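Local structure of epidermin leader peptide processing serine protease EpiP (Staphylococcus aureus subsp. aureus, 3QFH) at residues N111-D116 and D434-L439; S148-P153 and M202-G207; G156-E161 and K210-W215; L412-G417 and Y428-L433. The protein is a subtilisin-like serine endopeptidase that probably cleaves the leader peptide from the precursor of the lantibiotic epidermin. One frame throughout, in Å; residues are numbered along the deposited sequence.

Contact 1 (N111-D116 and D434-L439)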
loop_
_atom_site.group_PDB
_atom_site.type_symbol
_atom_site.label_atom_id
_atom_site.label_comp_id
_atom_site.label_asym_id
_atom_site.label_seq_id
_atom_site.Cartn_x
_atom_site.Cartn_y
_atom_site.Cartn_z
ATOM N N ASN A 111 -3.824 18.747 17.403
ATOM C CA ASN A 111 -5.018 18.481 18.208
ATOM C C ASN A 111 -6.330 18.838 17.509
ATOM O O ASN A 111 -7.279 19.318 18.132
ATOM C CB ASN A 111 -4.904 19.162 19.576
ATOM C CG ASN A 111 -3.747 18.598 20.410
ATOM O OD1 ASN A 111 -3.424 17.410 20.329
ATOM N ND2 ASN A 111 -3.132 19.445 21.211
ATOM N N GLY A 112 -6.382 18.593 16.205
ATOM C CA GLY A 112 -7.604 18.847 15.452
ATOM C C GLY A 112 -7.708 20.221 14.825
ATOM O O GLY A 112 -8.628 20.459 14.037
ATOM N N ALA A 113 -6.781 21.124 15.152
ATOM C CA ALA A 113 -6.808 22.476 14.565
ATOM C C ALA A 113 -6.657 22.476 13.040
ATOM O O ALA A 113 -7.190 23.352 12.384
ATOM C CB ALA A 113 -5.745 23.378 15.196
ATOM N N SER A 114 -5.950 21.500 12.470
ATOM C CA SER A 114 -5.773 21.493 11.025
ATOM C C SER A 114 -7.087 21.231 10.247
ATOM O O SER A 114 -7.186 21.601 9.060
ATOM C CB SER A 114 -4.676 20.530 10.589
ATOM O OG SER A 114 -5.071 19.198 10.727
ATOM N N TYR A 115 -8.097 20.645 10.897
ATOM C CA TYR A 115 -9.381 20.429 10.212
ATOM C C TYR A 115 -10.109 21.750 9.924
ATOM O O TYR A 115 -11.065 21.763 9.148
ATOM C CB TYR A 115 -10.303 19.463 10.972
ATOM C CG TYR A 115 -9.745 18.059 11.050
ATOM C CD1 TYR A 115 -9.680 17.253 9.920
ATOM C CD2 TYR A 115 -9.273 17.544 12.237
ATOM C CE1 TYR A 115 -9.158 15.971 9.982
ATOM C CE2 TYR A 115 -8.748 16.263 12.304
ATOM C CZ TYR A 115 -8.694 15.485 11.178
ATOM O OH TYR A 115 -8.173 14.210 11.256
ATOM N N ASP A 116 -9.683 22.855 10.536
ATOM C CA ASP A 116 -10.303 24.153 10.217
ATOM C C ASP A 116 -9.626 24.827 9.019
ATOM O O ASP A 116 -10.082 25.857 8.557
ATOM C CB ASP A 116 -10.294 25.071 11.441
ATOM C CG ASP A 116 -11.128 24.506 12.589
ATOM O OD1 ASP A 116 -12.284 24.096 12.337
ATOM O OD2 ASP A 116 -10.632 24.467 13.738
ATOM N N ASP A 434 3.252 16.206 9.609
ATOM C CA ASP A 434 2.579 17.297 10.354
ATOM C C ASP A 434 1.613 17.992 9.369
ATOM O O ASP A 434 2.004 18.840 8.556
ATOM C CB ASP A 434 3.577 18.290 10.956
ATOM C CG ASP A 434 2.906 19.344 11.881
ATOM O OD1 ASP A 434 3.651 19.953 12.703
ATOM O OD2 ASP A 434 1.664 19.567 11.811
ATOM N N VAL A 435 0.357 17.579 9.445
ATOM C CA VAL A 435 -0.681 18.039 8.536
ATOM C C VAL A 435 -1.016 19.495 8.775
ATOM O O VAL A 435 -1.320 20.237 7.829
ATOM C CB VAL A 435 -1.933 17.119 8.640
ATOM C CG1 VAL A 435 -3.095 17.643 7.805
ATOM C CG2 VAL A 435 -1.550 15.690 8.238
ATOM N N TYR A 436 -0.923 19.937 10.023
ATOM C CA TYR A 436 -1.199 21.345 10.309
ATOM C C TYR A 436 -0.210 22.231 9.548
ATOM O O TYR A 436 -0.610 23.217 8.895
ATOM C CB TYR A 436 -1.153 21.618 11.797
ATOM C CG TYR A 436 -1.402 23.047 12.158
ATOM C CD1 TYR A 436 -2.700 23.527 12.302
ATOM C CD2 TYR A 436 -0.344 23.915 12.399
ATOM C CE1 TYR A 436 -2.944 24.844 12.649
ATOM C CE2 TYR A 436 -0.573 25.243 12.741
ATOM C CZ TYR A 436 -1.876 25.697 12.869
ATOM O OH TYR A 436 -2.108 26.997 13.216
ATOM N N LYS A 437 1.068 21.869 9.611
ATOM C CA LYS A 437 2.081 22.625 8.874
ATOM C C LYS A 437 1.837 22.578 7.361
ATOM O O LYS A 437 1.929 23.596 6.691
ATOM C CB LYS A 437 3.498 22.127 9.168
ATOM C CG LYS A 437 4.057 22.542 10.531
ATOM C CD LYS A 437 5.548 22.169 10.652
ATOM C CE LYS A 437 6.101 22.481 12.041
ATOM N NZ LYS A 437 6.088 23.950 12.380
ATOM N N ALA A 438 1.535 21.390 6.838
ATOM C CA ALA A 438 1.327 21.207 5.386
ATOM C C ALA A 438 0.196 22.092 4.837
ATOM O O ALA A 438 0.273 22.569 3.703
ATOM C CB ALA A 438 1.050 19.743 5.074
ATOM N N LEU A 439 -0.833 22.320 5.644
ATOM C CA LEU A 439 -1.965 23.141 5.229
ATOM C C LEU A 439 -1.780 24.641 5.492
ATOM O O LEU A 439 -2.592 25.436 5.075
ATOM C CB LEU A 439 -3.247 22.667 5.929
ATOM C CG LEU A 439 -3.644 21.221 5.612
ATOM C CD1 LEU A 439 -4.880 20.798 6.397
ATOM C CD2 LEU A 439 -3.874 21.052 4.132
#

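Contact 2 (S148-P153 and M202-G207)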
loop_
_atom_site.group_PDB
_atom_site.type_symbol
_atom_site.label_atom_id
_atom_site.label_comp_id
_atom_site.label_asym_id
_atom_site.label_seq_id
_atom_site.Cartn_x
_atom_site.Cartn_y
_atom_site.Cartn_z
ATOM N N SER A 148 -15.013 1.757 -6.843
ATOM C CA SER A 148 -14.142 0.765 -6.237
ATOM C C SER A 148 -14.236 -0.544 -7.028
ATOM O O SER A 148 -15.314 -0.910 -7.504
ATOM C CB SER A 148 -14.528 0.563 -4.780
ATOM O OG SER A 148 -14.251 1.729 -4.019
ATOM N N LYS A 149 -13.116 -1.239 -7.193
ATOM C CA LYS A 149 -13.117 -2.464 -7.981
ATOM C C LYS A 149 -12.418 -3.655 -7.336
ATOM O O LYS A 149 -11.522 -3.507 -6.511
ATOM C CB LYS A 149 -12.489 -2.187 -9.341
ATOM C CG LYS A 149 -13.223 -1.110 -10.124
ATOM C CD LYS A 149 -12.524 -0.787 -11.424
ATOM C CE LYS A 149 -13.255 0.339 -12.199
ATOM N NZ LYS A 149 -13.329 1.660 -11.472
ATOM N N ASN A 150 -12.858 -4.844 -7.733
ATOM C CA ASN A 150 -12.277 -6.099 -7.277
ATOM C C ASN A 150 -11.294 -6.620 -8.312
ATOM O O ASN A 150 -11.677 -6.820 -9.441
ATOM C CB ASN A 150 -13.377 -7.147 -7.110
ATOM C CG ASN A 150 -12.839 -8.515 -6.704
ATOM O OD1 ASN A 150 -11.792 -8.627 -6.085
ATOM N ND2 ASN A 150 -13.580 -9.551 -7.033
ATOM N N LEU A 151 -10.053 -6.879 -7.914
ATOM C CA LEU A 151 -9.036 -7.435 -8.834
ATOM C C LEU A 151 -8.777 -8.930 -8.581
ATOM O O LEU A 151 -7.965 -9.548 -9.277
ATOM C CB LEU A 151 -7.721 -6.635 -8.755
ATOM C CG LEU A 151 -7.709 -5.289 -9.497
ATOM C CD1 LEU A 151 -7.851 -5.494 -11.008
ATOM C CD2 LEU A 151 -8.797 -4.327 -8.989
ATOM N N VAL A 152 -9.448 -9.503 -7.580
ATOM C CA VAL A 152 -9.293 -10.923 -7.276
ATOM C C VAL A 152 -10.027 -11.702 -8.378
ATOM O O VAL A 152 -11.208 -11.445 -8.648
ATOM C CB VAL A 152 -9.847 -11.276 -5.894
ATOM C CG1 VAL A 152 -9.682 -12.765 -5.620
ATOM C CG2 VAL A 152 -9.165 -10.432 -4.809
ATOM N N PRO A 153 -9.322 -12.627 -9.053
ATOM C CA PRO A 153 -9.966 -13.330 -10.164
ATOM C C PRO A 153 -10.924 -14.432 -9.730
ATOM O O PRO A 153 -10.971 -14.787 -8.566
ATOM C CB PRO A 153 -8.779 -13.923 -10.940
ATOM C CG PRO A 153 -7.738 -14.159 -9.891
ATOM C CD PRO A 153 -7.909 -13.012 -8.896
ATOM N N MET A 202 -11.623 1.760 -3.159
ATOM C CA MET A 202 -10.960 0.552 -2.706
ATOM C C MET A 202 -10.708 -0.348 -3.895
ATOM O O MET A 202 -11.561 -0.482 -4.762
ATOM C CB MET A 202 -11.812 -0.153 -1.644
ATOM C CG MET A 202 -11.351 -1.570 -1.228
ATOM S SD MET A 202 -9.711 -1.657 -0.502
ATOM C CE MET A 202 -9.844 -0.575 0.933
ATOM N N TYR A 203 -9.513 -0.924 -3.954
ATOM C CA TYR A 203 -9.184 -1.911 -4.975
ATOM C C TYR A 203 -8.839 -3.178 -4.228
ATOM O O TYR A 203 -7.793 -3.271 -3.589
ATOM C CB TYR A 203 -8.061 -1.439 -5.882
ATOM C CG TYR A 203 -8.516 -0.259 -6.729
ATOM C CD1 TYR A 203 -9.106 -0.460 -7.965
ATOM C CD2 TYR A 203 -8.396 1.055 -6.264
ATOM C CE1 TYR A 203 -9.533 0.613 -8.742
ATOM C CE2 TYR A 203 -8.835 2.116 -7.019
ATOM C CZ TYR A 203 -9.403 1.885 -8.261
ATOM O OH TYR A 203 -9.822 2.926 -9.040
ATOM N N ARG A 204 -9.745 -4.148 -4.300
ATOM C CA ARG A 204 -9.575 -5.392 -3.557
ATOM C C ARG A 204 -8.674 -6.389 -4.276
ATOM O O ARG A 204 -8.933 -6.773 -5.406
ATOM C CB ARG A 204 -10.926 -6.033 -3.227
ATOM C CG ARG A 204 -10.778 -7.279 -2.351
ATOM C CD ARG A 204 -12.117 -7.744 -1.776
ATOM N NE ARG A 204 -12.996 -8.345 -2.777
ATOM C CZ ARG A 204 -13.073 -9.651 -3.040
ATOM N NH1 ARG A 204 -12.304 -10.521 -2.411
ATOM N NH2 ARG A 204 -13.920 -10.090 -3.959
ATOM N N VAL A 205 -7.626 -6.791 -3.569
ATOM C CA VAL A 205 -6.625 -7.730 -4.047
ATOM C C VAL A 205 -6.468 -8.941 -3.111
ATOM O O VAL A 205 -5.538 -9.703 -3.256
ATOM C CB VAL A 205 -5.279 -7.014 -4.283
ATOM C CG1 VAL A 205 -5.484 -5.897 -5.327
ATOM C CG2 VAL A 205 -4.689 -6.433 -2.965
ATOM N N PHE A 206 -7.377 -9.096 -2.149
ATOM C CA PHE A 206 -7.382 -10.262 -1.279
ATOM C C PHE A 206 -8.765 -10.858 -1.213
ATOM O O PHE A 206 -9.765 -10.134 -1.139
ATOM C CB PHE A 206 -7.018 -9.930 0.160
ATOM C CG PHE A 206 -5.567 -9.649 0.397
ATOM C CD1 PHE A 206 -4.703 -10.679 0.765
ATOM C CD2 PHE A 206 -5.077 -8.352 0.331
ATOM C CE1 PHE A 206 -3.361 -10.421 1.020
ATOM C CE2 PHE A 206 -3.735 -8.087 0.591
ATOM C CZ PHE A 206 -2.879 -9.127 0.936
ATOM N N GLY A 207 -8.812 -12.182 -1.252
ATOM C CA GLY A 207 -10.032 -12.918 -1.009
ATOM C C GLY A 207 -9.954 -13.231 0.475
ATOM O O GLY A 207 -9.921 -12.326 1.299
#

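Contact 3 (G156-E161 and K210-W215)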
loop_
_atom_site.group_PDB
_atom_site.type_symbol
_atom_site.label_atom_id
_atom_site.label_comp_id
_atom_site.label_asym_id
_atom_site.label_seq_id
_atom_site.Cartn_x
_atom_site.Cartn_y
_atom_site.Cartn_z
ATOM N N GLY A 156 -10.120 -17.119 -7.106
ATOM C CA GLY A 156 -9.047 -16.569 -6.272
ATOM C C GLY A 156 -7.639 -17.131 -6.325
ATOM O O GLY A 156 -7.171 -17.561 -7.361
ATOM N N PHE A 157 -6.956 -17.123 -5.183
ATOM C CA PHE A 157 -5.553 -17.524 -5.129
ATOM C C PHE A 157 -5.344 -18.938 -5.667
ATOM O O PHE A 157 -5.897 -19.901 -5.151
ATOM C CB PHE A 157 -5.003 -17.363 -3.710
ATOM C CG PHE A 157 -3.503 -17.547 -3.596
ATOM C CD1 PHE A 157 -2.628 -16.584 -4.096
ATOM C CD2 PHE A 157 -2.967 -18.652 -2.937
ATOM C CE1 PHE A 157 -1.244 -16.738 -3.982
ATOM C CE2 PHE A 157 -1.578 -18.808 -2.808
ATOM C CZ PHE A 157 -0.720 -17.844 -3.334
ATOM N N ARG A 158 -4.562 -19.033 -6.739
ATOM C CA ARG A 158 -4.241 -20.306 -7.383
ATOM C C ARG A 158 -5.458 -21.199 -7.582
ATOM O O ARG A 158 -5.357 -22.414 -7.475
ATOM C CB ARG A 158 -3.200 -21.045 -6.545
ATOM C CG ARG A 158 -1.957 -20.239 -6.250
ATOM C CD ARG A 158 -1.101 -19.996 -7.493
ATOM N NE ARG A 158 -0.137 -18.923 -7.257
ATOM C CZ ARG A 158 0.995 -19.042 -6.568
ATOM N NH1 ARG A 158 1.348 -20.194 -6.022
ATOM N NH2 ARG A 158 1.777 -17.984 -6.410
ATOM N N GLY A 159 -6.611 -20.596 -7.858
ATOM C CA GLY A 159 -7.848 -21.346 -8.050
ATOM C C GLY A 159 -8.367 -22.112 -6.833
ATOM O O GLY A 159 -9.279 -22.921 -6.972
ATOM N N THR A 160 -7.812 -21.845 -5.648
ATOM C CA THR A 160 -8.192 -22.552 -4.413
ATOM C C THR A 160 -9.290 -21.903 -3.568
ATOM O O THR A 160 -9.434 -22.248 -2.397
ATOM C CB THR A 160 -6.974 -22.757 -3.470
ATOM O OG1 THR A 160 -6.571 -21.505 -2.903
ATOM C CG2 THR A 160 -5.811 -23.394 -4.205
ATOM N N GLU A 161 -10.045 -20.960 -4.117
ATOM C CA GLU A 161 -11.165 -20.358 -3.367
ATOM C C GLU A 161 -12.363 -20.134 -4.312
ATOM O O GLU A 161 -12.532 -19.061 -4.875
ATOM C CB GLU A 161 -10.732 -19.109 -2.544
ATOM C CG GLU A 161 -9.773 -18.161 -3.203
ATOM C CD GLU A 161 -9.254 -17.004 -2.280
ATOM O OE1 GLU A 161 -8.422 -16.199 -2.768
ATOM O OE2 GLU A 161 -9.650 -16.890 -1.095
ATOM N N LYS A 210 -4.248 -15.664 0.217
ATOM C CA LYS A 210 -3.139 -14.779 -0.108
ATOM C C LYS A 210 -3.451 -13.921 -1.330
ATOM O O LYS A 210 -4.468 -14.094 -1.998
ATOM C CB LYS A 210 -1.863 -15.608 -0.354
ATOM C CG LYS A 210 -1.404 -16.404 0.864
ATOM C CD LYS A 210 -0.157 -17.233 0.572
ATOM C CE LYS A 210 0.306 -17.969 1.823
ATOM N NZ LYS A 210 1.541 -18.797 1.610
ATOM N N THR A 211 -2.562 -12.982 -1.596
ATOM C CA THR A 211 -2.671 -12.117 -2.762
ATOM C C THR A 211 -1.545 -12.509 -3.724
ATOM O O THR A 211 -0.646 -13.272 -3.363
ATOM C CB THR A 211 -2.556 -10.636 -2.358
ATOM O OG1 THR A 211 -2.838 -9.788 -3.483
ATOM C CG2 THR A 211 -1.153 -10.330 -1.812
ATOM N N GLU A 212 -1.622 -12.020 -4.957
ATOM C CA GLU A 212 -0.583 -12.240 -5.961
ATOM C C GLU A 212 -0.046 -10.855 -6.272
ATOM O O GLU A 212 -0.832 -9.901 -6.353
ATOM C CB GLU A 212 -1.168 -12.827 -7.251
ATOM C CG GLU A 212 -1.664 -14.280 -7.207
ATOM C CD GLU A 212 -0.564 -15.326 -7.410
ATOM O OE1 GLU A 212 0.597 -15.083 -7.035
ATOM O OE2 GLU A 212 -0.873 -16.414 -7.937
ATOM N N LEU A 213 1.271 -10.721 -6.452
ATOM C CA LEU A 213 1.835 -9.414 -6.787
ATOM C C LEU A 213 1.292 -8.919 -8.128
ATOM O O LEU A 213 1.190 -7.720 -8.349
ATOM C CB LEU A 213 3.374 -9.416 -6.773
ATOM C CG LEU A 213 4.029 -9.503 -5.386
ATOM C CD1 LEU A 213 5.551 -9.534 -5.513
ATOM C CD2 LEU A 213 3.617 -8.354 -4.497
ATOM N N LEU A 214 0.930 -9.843 -9.012
ATOM C CA LEU A 214 0.330 -9.464 -10.269
ATOM C C LEU A 214 -1.033 -8.793 -10.075
ATOM O O LEU A 214 -1.396 -7.936 -10.865
ATOM C CB LEU A 214 0.192 -10.652 -11.205
ATOM C CG LEU A 214 1.519 -11.207 -11.742
ATOM C CD1 LEU A 214 1.245 -12.444 -12.606
ATOM C CD2 LEU A 214 2.276 -10.171 -12.524
ATOM N N TRP A 215 -1.790 -9.188 -9.050
ATOM C CA TRP A 215 -3.104 -8.561 -8.812
ATOM C C TRP A 215 -2.880 -7.149 -8.316
ATOM O O TRP A 215 -3.581 -6.204 -8.722
ATOM C CB TRP A 215 -3.973 -9.319 -7.788
ATOM C CG TRP A 215 -4.154 -10.807 -7.999
ATOM C CD1 TRP A 215 -3.929 -11.514 -9.138
ATOM C CD2 TRP A 215 -4.738 -11.729 -7.067
ATOM N NE1 TRP A 215 -4.253 -12.836 -8.951
ATOM C CE2 TRP A 215 -4.769 -12.995 -7.693
ATOM C CE3 TRP A 215 -5.212 -11.610 -5.764
ATOM C CZ2 TRP A 215 -5.243 -14.142 -7.052
ATOM C CZ3 TRP A 215 -5.687 -12.750 -5.118
ATOM C CH2 TRP A 215 -5.707 -14.002 -5.771
HETATM O O HOH W 1 -3.550 -16.928 -8.142
HETATM O O HOH W 2 -7.219 -14.398 -1.460
#

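Contact 4 (L412-G417 and Y428-L433). With SO4 (sulfate ion), chain M.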
loop_
_atom_site.group_PDB
_atom_site.type_symbol
_atom_site.label_atom_id
_atom_site.label_comp_id
_atom_site.label_asym_id
_atom_site.label_seq_id
_atom_site.Cartn_x
_atom_site.Cartn_y
_atom_site.Cartn_z
ATOM N N LEU A 412 6.372 19.497 -1.304
ATOM C CA LEU A 412 5.782 20.325 -0.269
ATOM C C LEU A 412 5.653 19.475 1.023
ATOM O O LEU A 412 6.027 19.922 2.117
ATOM C CB LEU A 412 4.443 20.893 -0.745
ATOM C CG LEU A 412 3.808 21.969 0.139
ATOM C CD1 LEU A 412 2.922 22.901 -0.693
ATOM C CD2 LEU A 412 3.042 21.365 1.332
ATOM N N LEU A 413 5.184 18.239 0.878
ATOM C CA LEU A 413 5.078 17.331 2.018
ATOM C C LEU A 413 6.448 17.194 2.695
ATOM O O LEU A 413 6.584 17.391 3.898
ATOM C CB LEU A 413 4.549 15.954 1.570
ATOM C CG LEU A 413 4.490 14.852 2.634
ATOM C CD1 LEU A 413 3.373 15.118 3.619
ATOM C CD2 LEU A 413 4.315 13.468 2.021
ATOM N N TYR A 414 7.473 16.899 1.908
ATOM C CA TYR A 414 8.795 16.684 2.470
ATOM C C TYR A 414 9.459 17.889 3.127
ATOM O O TYR A 414 10.150 17.731 4.135
ATOM C CB TYR A 414 9.764 16.128 1.416
ATOM C CG TYR A 414 9.445 14.732 0.902
ATOM C CD1 TYR A 414 8.608 13.865 1.614
ATOM C CD2 TYR A 414 10.106 14.229 -0.222
ATOM C CE1 TYR A 414 8.352 12.574 1.161
ATOM C CE2 TYR A 414 9.874 12.930 -0.670
ATOM C CZ TYR A 414 8.998 12.109 0.031
ATOM O OH TYR A 414 8.756 10.842 -0.420
ATOM N N GLN A 415 9.275 19.068 2.541
ATOM C CA GLN A 415 9.925 20.281 3.010
ATOM C C GLN A 415 9.119 21.106 3.986
ATOM O O GLN A 415 9.706 21.764 4.818
ATOM C CB GLN A 415 10.303 21.169 1.815
ATOM C CG GLN A 415 11.253 20.514 0.834
ATOM C CD GLN A 415 12.575 20.126 1.474
ATOM O OE1 GLN A 415 13.114 20.856 2.319
ATOM N NE2 GLN A 415 13.109 18.980 1.073
ATOM N N HIS A 416 7.791 21.093 3.867
ATOM C CA HIS A 416 6.934 21.891 4.755
ATOM C C HIS A 416 5.852 21.099 5.469
ATOM O O HIS A 416 5.086 21.674 6.216
ATOM C CB HIS A 416 6.249 23.018 3.958
ATOM C CG HIS A 416 7.207 23.869 3.191
ATOM N ND1 HIS A 416 7.834 24.964 3.746
ATOM C CD2 HIS A 416 7.686 23.755 1.928
ATOM C CE1 HIS A 416 8.638 25.506 2.847
ATOM N NE2 HIS A 416 8.569 24.790 1.738
ATOM N N GLY A 417 5.782 19.798 5.245
ATOM C CA GLY A 417 4.715 18.987 5.828
ATOM C C GLY A 417 5.149 18.005 6.893
ATOM O O GLY A 417 4.414 17.094 7.214
ATOM N N TYR A 428 13.771 8.278 9.993
ATOM C CA TYR A 428 12.545 9.073 9.827
ATOM C C TYR A 428 12.345 9.726 8.467
ATOM O O TYR A 428 11.275 10.312 8.210
ATOM C CB TYR A 428 12.515 10.201 10.876
ATOM C CG TYR A 428 12.566 9.686 12.288
ATOM C CD1 TYR A 428 11.395 9.344 12.969
ATOM C CD2 TYR A 428 13.776 9.480 12.920
ATOM C CE1 TYR A 428 11.435 8.847 14.261
ATOM C CE2 TYR A 428 13.828 8.977 14.209
ATOM C CZ TYR A 428 12.652 8.660 14.871
ATOM O OH TYR A 428 12.713 8.162 16.139
ATOM N N GLY A 429 13.361 9.656 7.617
ATOM C CA GLY A 429 13.298 10.317 6.346
ATOM C C GLY A 429 13.244 11.794 6.677
ATOM O O GLY A 429 13.941 12.243 7.581
ATOM N N HIS A 430 12.389 12.531 5.990
ATOM C CA HIS A 430 12.252 13.984 6.230
ATOM C C HIS A 430 11.618 14.346 7.567
ATOM O O HIS A 430 11.645 15.514 7.973
ATOM C CB HIS A 430 11.494 14.662 5.090
ATOM C CG HIS A 430 12.213 14.611 3.788
ATOM N ND1 HIS A 430 13.225 15.493 3.469
ATOM C CD2 HIS A 430 12.062 13.802 2.710
ATOM C CE1 HIS A 430 13.674 15.216 2.255
ATOM N NE2 HIS A 430 12.979 14.202 1.769
ATOM N N GLY A 431 11.053 13.361 8.255
ATOM C CA GLY A 431 10.510 13.573 9.590
ATOM C C GLY A 431 9.114 13.032 9.741
ATOM O O GLY A 431 8.569 12.438 8.815
ATOM N N GLU A 432 8.527 13.256 10.918
ATOM C CA GLU A 432 7.171 12.809 11.185
ATOM C C GLU A 432 6.188 13.764 10.506
ATOM O O GLU A 432 6.356 14.978 10.531
ATOM C CB GLU A 432 6.901 12.747 12.695
ATOM C CG GLU A 432 5.612 12.011 13.061
ATOM C CD GLU A 432 5.362 11.955 14.560
ATOM O OE1 GLU A 432 5.406 13.026 15.212
ATOM O OE2 GLU A 432 5.093 10.839 15.079
ATOM N N LEU A 433 5.175 13.186 9.888
ATOM C CA LEU A 433 4.092 13.917 9.224
ATOM C C LEU A 433 3.462 14.995 10.137
ATOM O O LEU A 433 3.186 14.721 11.304
ATOM C CB LEU A 433 3.017 12.887 8.846
ATOM C CG LEU A 433 1.733 13.358 8.153
ATOM C CD1 LEU A 433 2.023 14.065 6.833
ATOM C CD2 LEU A 433 0.800 12.157 7.949
HETATM S S SO4 M . 15.424 18.087 4.614
HETATM O O1 SO4 M . 15.633 18.151 3.167
HETATM O O2 SO4 M . 16.599 18.531 5.349
HETATM O O3 SO4 M . 14.264 18.898 4.956
HETATM O O4 SO4 M . 15.152 16.698 4.988
#

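Contact 1 (N111-D116 and D434-L439)
Ser114 is where the 3-10 turn of residues 113-116 presses hardest on the short helix that starts at Val435. Its CB sits 3.6 Å from Tyr436 CA, so side chain meets backbone with nothing between them. With chi1 at 72°, OG takes the crowded position between the backbone N and the carbonyl carbon, and it points at Val435 CG1, 3.9 Å away. One turn further along the helix, Leu439 reaches back and sets CD1 3.6 Å from Ser114 O. Ser114, Val435 and Leu439 are buried, and they meet by van der Waals contact. The outer part is looser. Tyr436, its CG anti to the backbone N, lays its ring alongside the turn: the ring edge, at CD1, faces Ser114 N, while CE1 keeps 4.1 Å from Ala113 CB. Tyr436 and Ala113 are both partly exposed. Asp434 caps the helix, its OD2 accepting from Lys437 N at 3.2 Å, with the donor well above the carboxylate plane. Behind the contact, this last helix packs on helix 382-400, where Val435 and Leu439 meet Leu395, and touches helix 103-108 through Val435 on Ile108.

Contact 2 (S148-P153 and M202-G207)
With CG anti to the backbone N in both (chi1 177° and -175°), Asn150 and Arg204 run side by side from the same face of the sheet, where their pairing across the parallel strands has placed them. A bend at chi3 of Arg204 then brings its guanidinium under the Asn150 amide, the planes 18° apart, with Asn150 OD1 over one face. The flat groups lie nearly parallel without a hydrogen bond between them: OD1 is spent on Val152 N at 2.9 Å, an Asx turn, and Arg204 NH1 reaches forward to Phe206 O at 2.9 Å. Outside partners satisfy the rest, among them Glu164, which forms a salt bridge with NH1. On the other face Lys149 CB lies 4.0 Å from Tyr203 CD1, and the polar ends of both residues converge on Asp226. The backbone bonds of the parallel pairing begin with Lys149 N to Met202 O at 3.0 Å. Arg204 N to Lys149 O and Leu151 N to Arg204 O, the latter at 2.7 Å, continue it. Ser148 OG extends the pairing by accepting from Met202 N at 2.8 Å. Strand 149-150 is one of the two edge strands of the seven-stranded parallel sheet at the heart of the subtilisin-like alpha/beta fold.

Contact 3 (G156-E161 and K210-W215)
The irregular turn of residues 156-161 passes just ahead of helix 213-225, with Phe157 CA 6.2 Å from Lys210 CA. Backbone bonds Gly159 N to Gly156 O and Thr160 N to Phe157 O close it. Phe157, its CG anti to the backbone N, is the centre of a sandwich. Lys210 CB sits over one face, 3.8 Å from the ring centroid and only 7° off the normal, a CH-pi contact; Arg158 CG lies over the opposite face. The edge of the Trp215 indole brings CH2 to 3.4 Å from Phe157 N. That same N-H points almost straight at Glu161 OE1, which takes it on its anti lone pair. A water links Glu161 OE1 onward to Lys210 O.

Arg158 folds back at chi2 so that its guanidinium lies over Phe157 CZ at the ring's rim and meets Glu212 side-on: NE to OE2 at 2.7 Å and NH2 to OE1 at 3.2 Å. Both oxygens lie close to the guanidinium plane, though the carboxylate is tilted 40° from it. Water 1 ties Arg158 N to Glu212 OE2, which also accepts from Gln55 NE2 of strand 53-59, in the propeptide-family region. With arginine, water and amide all serving it, this buried carboxylate is probably kept ionised, and the salt bridge links the loop to the N-cap of helix 213-225.

Contact 4 (L412-G417 and Y428-L433)
His430 leans across to the last turns of helix 406-416, and its side chain can be followed outward. CB lies 3.5 Å from Tyr414 O. At chi1 -65°, CG is anti to the carbonyl carbon, and the ring swings over Tyr414 CB, which approaches its face in a CH-pi contact 3.7 Å from the centroid. CD2 goes deepest, 3.3 Å from Tyr414 CG, and NE2 follows over Tyr414 CD2. The two rings form an offset stack, centroids 4.5 Å apart and planes inclined by 21°, with the imidazole displaced toward the CB end of the phenol. On the other edge ND1 donates to O4 of a sulfate ion at 2.7 Å. CE1 faces both the sulfate and the amide of Gln415, whose NE2 gives the same ion a weak bond. The anion, probably from the crystallisation liquor, would tend to favour a protonated imidazole.

His430 occupies the third position of a type II' beta turn from Tyr428 to Gly431, with Gly429, at positive phi, second. This turn lies near the C-terminal end of the subtilisin-like fold, where the chain leaves helix 406-416, passes through helix 425-428 and runs back along edge strand 338-341 of the parallel sheet. Beyond the turn, Leu433 has CG anti to the backbone N and sends CD1 to Leu413 CD1, 3.6 Å away. Ala392 of helix 382-400 packs against Leu433, and Val389 of the same helix against Leu413.

Overall arrangement
The four contacts fall into two separate pairs; contact 3 lies across the chain's centre from contacts 1 and 4. Contacts 2 and 3, with centres 11 Å apart, are joined by Thr211 OG1, which lies 2.7 Å from Val205 O, and by Pro153 packing on Trp215; helix 213-225 is the next element after strand 200-204. In contacts 1 and 4, with centres 14 Å apart, Leu433 of contact 4 is followed directly by Asp434 of contact 1, whose N lies 2.8 Å from Gly417 O. Nearest atoms of contacts 1 and 2 are about 18 Å apart. Contact 2 is close to the probable Ser383-His177-Asp130 catalytic triad, since Met202 touches it. Along the chain, contact 1 encloses the other three.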